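Local coordinates for ribosomal RNA processing protein 6 (Trypanosoma brucei brucei, PDB 4NLC) that probably degrades and trims RNA from its 3' end as the catalytic core of an exosome-associated exoribonuclease of the RRP6 family, at residues A[168-173]-A[248-253]; A[174-179]-A[185-190]; A[195-200]-A[223-228]. The protein carries 1 engineered substitution. All coordinates share one frame; numbering follows the deposited sequence.

Interaction 1: A[168-173]-A[248-253]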
loop_
_atom_site.group_PDB
_atom_site.type_symbol
_atom_site.label_atom_id
_atom_site.label_comp_id
_atom_site.label_asym_id
_atom_site.label_seq_id
_atom_site.Cartn_x
_atom_site.Cartn_y
_atom_site.Cartn_z
ATOM N N ASN A 168 -15.899 -0.742 -10.046
ATOM C CA ASN A 168 -16.946 -0.868 -9.033
ATOM C C ASN A 168 -16.395 -1.218 -7.648
ATOM O O ASN A 168 -16.717 -2.242 -7.026
ATOM C CB ASN A 168 -18.095 -1.773 -9.453
ATOM C CG ASN A 168 -19.112 -1.005 -10.253
ATOM O OD1 ASN A 168 -19.297 0.215 -10.086
ATOM N ND2 ASN A 168 -19.780 -1.687 -11.148
ATOM N N LEU A 169 -15.587 -0.286 -7.163
ATOM C CA LEU A 169 -15.059 -0.301 -5.834
ATOM C C LEU A 169 -16.155 0.225 -4.915
ATOM O O LEU A 169 -16.891 1.154 -5.279
ATOM C CB LEU A 169 -13.826 0.656 -5.742
ATOM C CG LEU A 169 -13.278 0.977 -4.321
ATOM C CD1 LEU A 169 -12.616 -0.227 -3.707
ATOM C CD2 LEU A 169 -12.296 2.139 -4.354
ATOM N N PHE A 170 -16.277 -0.391 -3.737
ATOM C CA PHE A 170 -17.114 0.129 -2.664
ATOM C C PHE A 170 -16.216 0.203 -1.429
ATOM O O PHE A 170 -15.656 -0.806 -1.012
ATOM C CB PHE A 170 -18.409 -0.660 -2.411
ATOM C CG PHE A 170 -19.326 0.055 -1.434
ATOM C CD1 PHE A 170 -19.172 -0.107 -0.059
ATOM C CD2 PHE A 170 -20.342 0.894 -1.889
ATOM C CE1 PHE A 170 -20.035 0.534 0.836
ATOM C CE2 PHE A 170 -21.208 1.522 -0.992
ATOM C CZ PHE A 170 -21.034 1.356 0.366
ATOM N N ASP A 171 -16.044 1.410 -0.888
ATOM C CA ASP A 171 -15.191 1.634 0.270
ATOM C C ASP A 171 -16.066 1.841 1.513
ATOM O O ASP A 171 -16.765 2.852 1.616
ATOM C CB ASP A 171 -14.244 2.820 0.012
ATOM C CG ASP A 171 -13.147 3.006 1.060
ATOM O OD1 ASP A 171 -13.414 2.763 2.265
ATOM O OD2 ASP A 171 -12.064 3.477 0.695
ATOM N N THR A 172 -16.032 0.871 2.439
ATOM C CA THR A 172 -16.846 0.887 3.659
ATOM C C THR A 172 -16.425 2.008 4.646
ATOM O O THR A 172 -17.240 2.431 5.473
ATOM C CB THR A 172 -16.902 -0.505 4.325
ATOM O OG1 THR A 172 -15.598 -1.058 4.386
ATOM C CG2 THR A 172 -17.818 -1.456 3.596
ATOM N N SER A 173 -15.183 2.503 4.537
ATOM C CA SER A 173 -14.727 3.594 5.376
ATOM C C SER A 173 -15.380 4.902 4.866
ATOM O O SER A 173 -15.837 5.703 5.679
ATOM C CB SER A 173 -13.202 3.671 5.377
ATOM O OG SER A 173 -12.761 4.783 6.136
ATOM N N ASN A 248 -29.863 10.140 -2.939
ATOM C CA ASN A 248 -29.524 8.761 -2.584
ATOM C C ASN A 248 -28.089 8.678 -2.018
ATOM O O ASN A 248 -27.107 8.839 -2.742
ATOM C CB ASN A 248 -29.748 7.793 -3.761
ATOM C CG ASN A 248 -29.688 6.311 -3.406
ATOM O OD1 ASN A 248 -28.716 5.805 -2.846
ATOM N ND2 ASN A 248 -30.690 5.554 -3.818
ATOM N N MET A 249 -27.999 8.453 -0.705
ATOM C CA MET A 249 -26.754 8.371 0.046
ATOM C C MET A 249 -25.941 7.108 -0.329
ATOM O O MET A 249 -24.713 7.188 -0.381
ATOM C CB MET A 249 -27.050 8.502 1.548
ATOM C CG MET A 249 -26.065 9.379 2.295
ATOM S SD MET A 249 -25.903 11.075 1.673
ATOM C CE MET A 249 -24.236 11.378 2.070
ATOM N N LEU A 250 -26.619 5.980 -0.668
ATOM C CA LEU A 250 -25.943 4.747 -1.126
ATOM C C LEU A 250 -25.202 4.980 -2.461
ATOM O O LEU A 250 -24.022 4.632 -2.567
ATOM C CB LEU A 250 -26.875 3.506 -1.190
ATOM C CG LEU A 250 -26.229 2.191 -1.704
ATOM C CD1 LEU A 250 -25.026 1.734 -0.847
ATOM C CD2 LEU A 250 -27.250 1.070 -1.864
ATOM N N LEU A 251 -25.875 5.623 -3.436
ATOM C CA LEU A 251 -25.290 5.985 -4.743
ATOM C C LEU A 251 -24.153 6.994 -4.575
ATOM O O LEU A 251 -23.166 6.903 -5.301
ATOM C CB LEU A 251 -26.342 6.561 -5.701
ATOM C CG LEU A 251 -26.996 5.594 -6.658
ATOM C CD1 LEU A 251 -28.224 6.239 -7.312
ATOM C CD2 LEU A 251 -26.015 5.136 -7.749
ATOM N N HIS A 252 -24.279 7.933 -3.606
ATOM C CA HIS A 252 -23.229 8.925 -3.313
ATOM C C HIS A 252 -21.930 8.218 -2.862
ATOM O O HIS A 252 -20.845 8.557 -3.324
ATOM C CB HIS A 252 -23.694 9.955 -2.270
ATOM C CG HIS A 252 -22.631 10.938 -1.889
ATOM N ND1 HIS A 252 -22.256 11.960 -2.735
ATOM C CD2 HIS A 252 -21.883 11.008 -0.762
ATOM C CE1 HIS A 252 -21.294 12.613 -2.110
ATOM N NE2 HIS A 252 -21.028 12.073 -0.924
ATOM N N VAL A 253 -22.059 7.190 -2.029
ATOM C CA VAL A 253 -20.911 6.447 -1.511
ATOM C C VAL A 253 -20.243 5.629 -2.633
ATOM O O VAL A 253 -19.021 5.649 -2.752
ATOM C CB VAL A 253 -21.277 5.636 -0.251
ATOM C CG1 VAL A 253 -20.102 4.788 0.203
ATOM C CG2 VAL A 253 -21.699 6.586 0.877
#
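An edge strand of the exonuclease-domain sheet, 169-171, meets helix 249-261 through the ring of Phe170, which lies against Val253 and Leu250. CG1 of Val253 sits 3.6 Å from Phe170 CZ and equally close to CE2, so one methyl spans the far end of the ring. Leu250, one turn earlier, approaches the same end from the other side of the ring plane: its CD1 lies 3.8 Å from Phe170 CE2, and the two side chains cross at about a right angle. The phenyl reaches this far because its CG stands anti to the backbone N (chi1 -171°). The rings of Phe254 and Tyr230 pack edge-to-face with it. Strand and helix axes approach to 9.8 Å at 110°, so the helix runs steeply across the direction of this edge strand, in the mixed sheet of an RNase H-like, DEDD-type exonuclease fold. Beyond the ring, the backbone O of Asp171 is 4.1 Å from Val253 CG1. Asp171 is the N-cap of helix 172-178: its OD1 accepts from Ser173 N at 2.9 Å and also from Gly150 N, while OD2 takes Ala151 N, so backbone amides on two chain segments grip this buried carboxylate. At the start of the other helix, Asn248 OD1 accepts from Leu251 N at 2.9 Å in an Asx motif, the donor lying 36° above the carbonyl plane.

Interaction 2: A[174-179]-A[185-190]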
loop_
_atom_site.group_PDB
_atom_site.type_symbol
_atom_site.label_atom_id
_atom_site.label_comp_id
_atom_site.label_asym_id
_atom_site.label_seq_id
_atom_site.Cartn_x
_atom_site.Cartn_y
_atom_site.Cartn_z
ATOM N N ILE A 174 -15.499 5.070 3.532
ATOM C CA ILE A 174 -16.166 6.238 2.932
ATOM C C ILE A 174 -17.650 6.226 3.337
ATOM O O ILE A 174 -18.180 7.281 3.677
ATOM C CB ILE A 174 -15.934 6.364 1.393
ATOM C CG1 ILE A 174 -14.430 6.627 1.073
ATOM C CG2 ILE A 174 -16.832 7.462 0.774
ATOM C CD1 ILE A 174 -14.103 6.696 -0.427
ATOM N N ALA A 175 -18.294 5.030 3.367
ATOM C CA ALA A 175 -19.689 4.876 3.822
ATOM C C ALA A 175 -19.841 5.422 5.252
ATOM O O ALA A 175 -20.701 6.250 5.500
ATOM C CB ALA A 175 -20.098 3.406 3.782
ATOM N N LEU A 176 -18.949 5.011 6.168
ATOM C CA LEU A 176 -18.983 5.453 7.578
ATOM C C LEU A 176 -18.752 6.970 7.720
ATOM O O LEU A 176 -19.507 7.620 8.443
ATOM C CB LEU A 176 -18.029 4.605 8.434
ATOM C CG LEU A 176 -18.549 3.182 8.789
ATOM C CD1 LEU A 176 -17.433 2.267 9.274
ATOM C CD2 LEU A 176 -19.617 3.225 9.881
ATOM N N GLN A 177 -17.789 7.551 6.946
ATOM C CA GLN A 177 -17.540 9.003 6.936
ATOM C C GLN A 177 -18.822 9.763 6.506
ATOM O O GLN A 177 -19.190 10.767 7.128
ATOM C CB GLN A 177 -16.410 9.339 5.946
ATOM C CG GLN A 177 -15.012 8.979 6.424
ATOM C CD GLN A 177 -14.006 9.333 5.356
ATOM O OE1 GLN A 177 -13.783 8.583 4.409
ATOM N NE2 GLN A 177 -13.471 10.536 5.416
ATOM N N ASN A 178 -19.491 9.273 5.427
ATOM C CA ASN A 178 -20.722 9.877 4.902
ATOM C C ASN A 178 -21.923 9.767 5.842
ATOM O O ASN A 178 -22.852 10.533 5.693
ATOM C CB ASN A 178 -21.050 9.330 3.516
ATOM C CG ASN A 178 -20.237 10.056 2.478
ATOM O OD1 ASN A 178 -20.519 11.198 2.103
ATOM N ND2 ASN A 178 -19.126 9.487 2.121
ATOM N N LEU A 179 -21.900 8.826 6.795
ATOM C CA LEU A 179 -22.933 8.636 7.812
ATOM C C LEU A 179 -22.534 9.395 9.085
ATOM O O LEU A 179 -23.228 9.297 10.105
ATOM C CB LEU A 179 -23.095 7.142 8.149
ATOM C CG LEU A 179 -23.745 6.252 7.123
ATOM C CD1 LEU A 179 -23.359 4.803 7.351
ATOM C CD2 LEU A 179 -25.243 6.432 7.115
ATOM N N LEU A 185 -11.384 0.126 10.625
ATOM C CA LEU A 185 -11.815 -1.245 10.423
ATOM C C LEU A 185 -12.225 -1.899 11.743
ATOM O O LEU A 185 -13.291 -2.517 11.805
ATOM C CB LEU A 185 -10.766 -2.107 9.671
ATOM C CG LEU A 185 -11.164 -3.575 9.449
ATOM C CD1 LEU A 185 -12.352 -3.700 8.496
ATOM C CD2 LEU A 185 -10.012 -4.376 8.937
ATOM N N ALA A 186 -11.381 -1.745 12.785
ATOM C CA ALA A 186 -11.647 -2.271 14.121
ATOM C C ALA A 186 -12.995 -1.748 14.611
ATOM O O ALA A 186 -13.773 -2.540 15.127
ATOM C CB ALA A 186 -10.538 -1.863 15.096
ATOM N N PHE A 187 -13.292 -0.427 14.420
ATOM C CA PHE A 187 -14.586 0.130 14.817
ATOM C C PHE A 187 -15.749 -0.607 14.141
ATOM O O PHE A 187 -16.646 -1.046 14.849
ATOM C CB PHE A 187 -14.696 1.651 14.550
ATOM C CG PHE A 187 -16.130 2.115 14.655
ATOM C CD1 PHE A 187 -16.749 2.249 15.899
ATOM C CD2 PHE A 187 -16.887 2.356 13.513
ATOM C CE1 PHE A 187 -18.087 2.645 15.995
ATOM C CE2 PHE A 187 -18.230 2.753 13.611
ATOM C CZ PHE A 187 -18.820 2.904 14.854
ATOM N N ALA A 188 -15.738 -0.722 12.786
ATOM C CA ALA A 188 -16.804 -1.353 11.988
ATOM C C ALA A 188 -17.098 -2.770 12.447
ATOM O O ALA A 188 -18.258 -3.129 12.651
ATOM C CB ALA A 188 -16.424 -1.360 10.500
ATOM N N VAL A 189 -16.043 -3.573 12.625
ATOM C CA VAL A 189 -16.170 -4.964 13.047
ATOM C C VAL A 189 -16.731 -5.029 14.466
ATOM O O VAL A 189 -17.658 -5.802 14.723
ATOM C CB VAL A 189 -14.865 -5.771 12.831
ATOM C CG1 VAL A 189 -14.995 -7.182 13.386
ATOM C CG2 VAL A 189 -14.499 -5.817 11.342
ATOM N N ASP A 190 -16.239 -4.181 15.364
ATOM C CA ASP A 190 -16.767 -4.164 16.727
ATOM C C ASP A 190 -18.214 -3.616 16.788
ATOM O O ASP A 190 -19.039 -4.166 17.507
ATOM C CB ASP A 190 -15.803 -3.413 17.652
ATOM C CG ASP A 190 -16.179 -3.349 19.119
ATOM O OD1 ASP A 190 -16.857 -4.283 19.605
ATOM O OD2 ASP A 190 -15.735 -2.405 19.796
#
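Leu176, Phe187 and Ala188 join two consecutive helices of the exonuclease domain, 172-178 and 185-193, across the short connection between them. This pair of helices, joined by a short loop, follows the last strand of the RNase H-like sheet. The contact is wholly apolar and small, burying 100 Å² in all, and Leu176 is its single contributor from the first helix.

The apolar contacts divide between the two branches of that leucine. CD1 rests on the methyl of Ala188, 4.0 Å from its CB, at the point where the backbones come nearest. CD2 turns to the phenyl of Phe187 and approaches CE2 at 4.0 Å, meeting the ring at its edge and near its plane. With CG anti to its own carbonyl carbon (chi1 -77°), Leu176 extends toward the second helix and presents one methyl to each partner. Phe187 also meets the ring of His191 one turn on, their planes about 20° apart, and it touches Pro182 in the connection. Leu176 is further enclosed by Met181 and His183 of that connection and by Leu233 of helix 226-238, so it lies where three helices and a loop converge.

No hydrogen bond crosses the contact. Val189 N donates to Leu185 O and Asp190 N to Ala186 O, and Ser184 OG bonds Phe187 N at the start of the second helix. Near the end of the first, Ile174 O receives two donors from a single residue, Asn178. The backbone N of Asn178 reaches it at 3.0 Å, and the side-chain ND2 of Asn178 folds back to the same oxygen at 2.9 Å, nearly in its own amide plane but 48° out of the carbonyl plane of Ile174.

Interaction 3: A[195-200]-A[223-228]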
loop_
_atom_site.group_PDB
_atom_site.type_symbol
_atom_site.label_atom_id
_atom_site.label_comp_id
_atom_site.label_asym_id
_atom_site.label_seq_id
_atom_site.Cartn_x
_atom_site.Cartn_y
_atom_site.Cartn_z
ATOM N N VAL A 195 -17.053 -8.038 17.545
ATOM C CA VAL A 195 -15.778 -8.761 17.524
ATOM C C VAL A 195 -14.644 -7.711 17.669
ATOM O O VAL A 195 -14.602 -6.730 16.910
ATOM C CB VAL A 195 -15.589 -9.626 16.225
ATOM C CG1 VAL A 195 -14.172 -10.201 16.116
ATOM C CG2 VAL A 195 -16.625 -10.743 16.130
ATOM N N LYS A 196 -13.714 -7.944 18.617
ATOM C CA LYS A 196 -12.561 -7.068 18.785
ATOM C C LYS A 196 -11.404 -7.601 17.963
ATOM O O LYS A 196 -10.943 -8.719 18.192
ATOM C CB LYS A 196 -12.178 -6.875 20.261
ATOM C CG LYS A 196 -12.953 -5.742 20.900
ATOM C CD LYS A 196 -12.058 -4.583 21.336
ATOM C CE LYS A 196 -12.885 -3.348 21.606
ATOM N NZ LYS A 196 -12.065 -2.194 22.051
ATOM N N LEU A 197 -10.975 -6.823 16.965
ATOM C CA LEU A 197 -9.861 -7.189 16.104
ATOM C C LEU A 197 -8.542 -7.075 16.859
ATOM O O LEU A 197 -8.411 -6.220 17.739
ATOM C CB LEU A 197 -9.835 -6.336 14.833
ATOM C CG LEU A 197 -10.926 -6.588 13.775
ATOM C CD1 LEU A 197 -10.613 -5.826 12.493
ATOM C CD2 LEU A 197 -11.083 -8.069 13.457
ATOM N N ASN A 198 -7.580 -7.957 16.544
ATOM C CA ASN A 198 -6.267 -7.935 17.191
ATOM C C ASN A 198 -5.424 -6.781 16.623
ATOM O O ASN A 198 -5.152 -6.752 15.431
ATOM C CB ASN A 198 -5.555 -9.292 17.048
ATOM C CG ASN A 198 -4.557 -9.586 18.152
ATOM O OD1 ASN A 198 -3.990 -8.681 18.791
ATOM N ND2 ASN A 198 -4.304 -10.867 18.390
ATOM N N LYS A 199 -5.062 -5.815 17.478
ATOM C CA LYS A 199 -4.289 -4.606 17.154
ATOM C C LYS A 199 -2.827 -4.924 16.758
ATOM O O LYS A 199 -2.301 -4.359 15.793
ATOM C CB LYS A 199 -4.312 -3.668 18.384
ATOM C CG LYS A 199 -3.709 -2.279 18.157
ATOM C CD LYS A 199 -3.288 -1.628 19.472
ATOM C CE LYS A 199 -2.539 -0.336 19.249
ATOM N NZ LYS A 199 -1.989 0.220 20.517
ATOM N N LYS A 200 -2.187 -5.812 17.544
ATOM C CA LYS A 200 -0.793 -6.268 17.509
ATOM C C LYS A 200 -0.105 -6.436 16.125
ATOM O O LYS A 200 1.109 -6.220 16.051
ATOM C CB LYS A 200 -0.691 -7.603 18.262
ATOM C CG LYS A 200 0.623 -7.792 19.002
ATOM C CD LYS A 200 0.852 -9.245 19.402
ATOM C CE LYS A 200 2.155 -9.412 20.148
ATOM N NZ LYS A 200 2.403 -10.831 20.514
ATOM N N THR A 223 -10.877 -9.358 6.309
ATOM C CA THR A 223 -11.899 -9.425 5.258
ATOM C C THR A 223 -13.128 -10.247 5.644
ATOM O O THR A 223 -14.199 -10.043 5.076
ATOM C CB THR A 223 -11.313 -9.949 3.941
ATOM O OG1 THR A 223 -10.779 -11.267 4.129
ATOM C CG2 THR A 223 -10.291 -9.017 3.341
ATOM N N HIS A 224 -12.959 -11.229 6.543
ATOM C CA HIS A 224 -14.001 -12.168 6.997
ATOM C C HIS A 224 -15.356 -11.522 7.377
ATOM O O HIS A 224 -16.411 -12.084 7.050
ATOM C CB HIS A 224 -13.459 -13.005 8.154
ATOM C CG HIS A 224 -14.441 -14.003 8.672
ATOM N ND1 HIS A 224 -14.559 -15.251 8.106
ATOM C CD2 HIS A 224 -15.339 -13.886 9.681
ATOM C CE1 HIS A 224 -15.521 -15.859 8.782
ATOM N NE2 HIS A 224 -16.028 -15.067 9.733
ATOM N N PHE A 225 -15.330 -10.326 7.998
ATOM C CA PHE A 225 -16.566 -9.650 8.422
ATOM C C PHE A 225 -17.016 -8.509 7.486
ATOM O O PHE A 225 -18.084 -7.927 7.699
ATOM C CB PHE A 225 -16.424 -9.110 9.866
ATOM C CG PHE A 225 -15.810 -10.073 10.863
ATOM C CD1 PHE A 225 -16.604 -10.969 11.570
ATOM C CD2 PHE A 225 -14.450 -10.044 11.135
ATOM C CE1 PHE A 225 -16.042 -11.832 12.510
ATOM C CE2 PHE A 225 -13.886 -10.943 12.038
ATOM C CZ PHE A 225 -14.689 -11.799 12.750
ATOM N N LEU A 226 -16.197 -8.186 6.479
ATOM C CA LEU A 226 -16.396 -7.040 5.622
ATOM C C LEU A 226 -17.651 -7.097 4.746
ATOM O O LEU A 226 -18.280 -6.054 4.546
ATOM C CB LEU A 226 -15.138 -6.748 4.788
ATOM C CG LEU A 226 -14.995 -5.308 4.223
ATOM C CD1 LEU A 226 -15.263 -4.240 5.304
ATOM C CD2 LEU A 226 -13.606 -5.085 3.630
ATOM N N LEU A 227 -18.052 -8.272 4.254
ATOM C CA LEU A 227 -19.283 -8.310 3.445
ATOM C C LEU A 227 -20.541 -8.115 4.281
ATOM O O LEU A 227 -21.479 -7.518 3.786
ATOM C CB LEU A 227 -19.380 -9.554 2.570
ATOM C CG LEU A 227 -18.327 -9.684 1.476
ATOM C CD1 LEU A 227 -18.429 -11.040 0.816
ATOM C CD2 LEU A 227 -18.413 -8.548 0.478
ATOM N N TYR A 228 -20.546 -8.559 5.552
ATOM C CA TYR A 228 -21.685 -8.315 6.465
ATOM C C TYR A 228 -21.749 -6.835 6.772
ATOM O O TYR A 228 -22.834 -6.271 6.770
ATOM C CB TYR A 228 -21.572 -9.111 7.770
ATOM C CG TYR A 228 -22.651 -8.784 8.794
ATOM C CD1 TYR A 228 -23.961 -9.232 8.627
ATOM C CD2 TYR A 228 -22.355 -8.054 9.942
ATOM C CE1 TYR A 228 -24.950 -8.961 9.575
ATOM C CE2 TYR A 228 -23.341 -7.764 10.893
ATOM C CZ TYR A 228 -24.634 -8.229 10.707
ATOM O OH TYR A 228 -25.602 -7.972 11.645
#
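Phe225 receives Val195 and Leu197 where the loop after helix 185-193 passes close to the junction of helices 213-224 and 226-238, within the exonuclease domain. Walking along 223-228, the carbonyl O of Thr223 accepts from Leu226 N at 3.1 Å, carrying the backbone through the turn. His224 has both ring nitrogens engaged, ND1 with Asp120 OD2 and NE2 with Leu64 O, which should fix the rotation of the imidazole. Its CD2 stands 3.5 Å above the plane of the next residue's phenyl, over its centre, and so covers one face of Phe225.

That ring carries the contact. Its chi1 of -45° sets CG beside the backbone N, and the ring runs out toward the loop, crossing Val195 at about a right angle. Both methyls of Val195 lie at the outer end of the ring, on the opposite side of its plane from His224, CG1 3.8 Å from Phe225 CZ and CG2 as close to CE1. Val189 and Cys193 of helix 185-193 and an edge-to-face Tyr63 add to the surroundings of the phenyl. Leu226 and Leu227 then turn to the sheet, touching Ala94 and Val147, while Tyr228 OH bonds Arg232 NH1. From the loop, Leu197 makes the looser second touch, its CD2 standing 4.3 Å from Phe225 CE2.

From the N terminus, strand 169-171 opens interaction 1 and runs straight into helix 172-178, whose contact with helix 185-193 closes a short loop as interaction 2. The loop leaving that second helix begins interaction 3, which closes at the junction of helices 213-224 and 226-238. Interaction 1 closes last, on helix 249-261, so the other two, in series with each other, nest inside it. Neighbouring contacts touch: Val253 packs on Ala175 and Asn178 between interactions 1 and 2, and Val189 reaches both Val195 and Phe225 between 2 and 3. Together they tie one edge strand of the sheet to the helices that follow it.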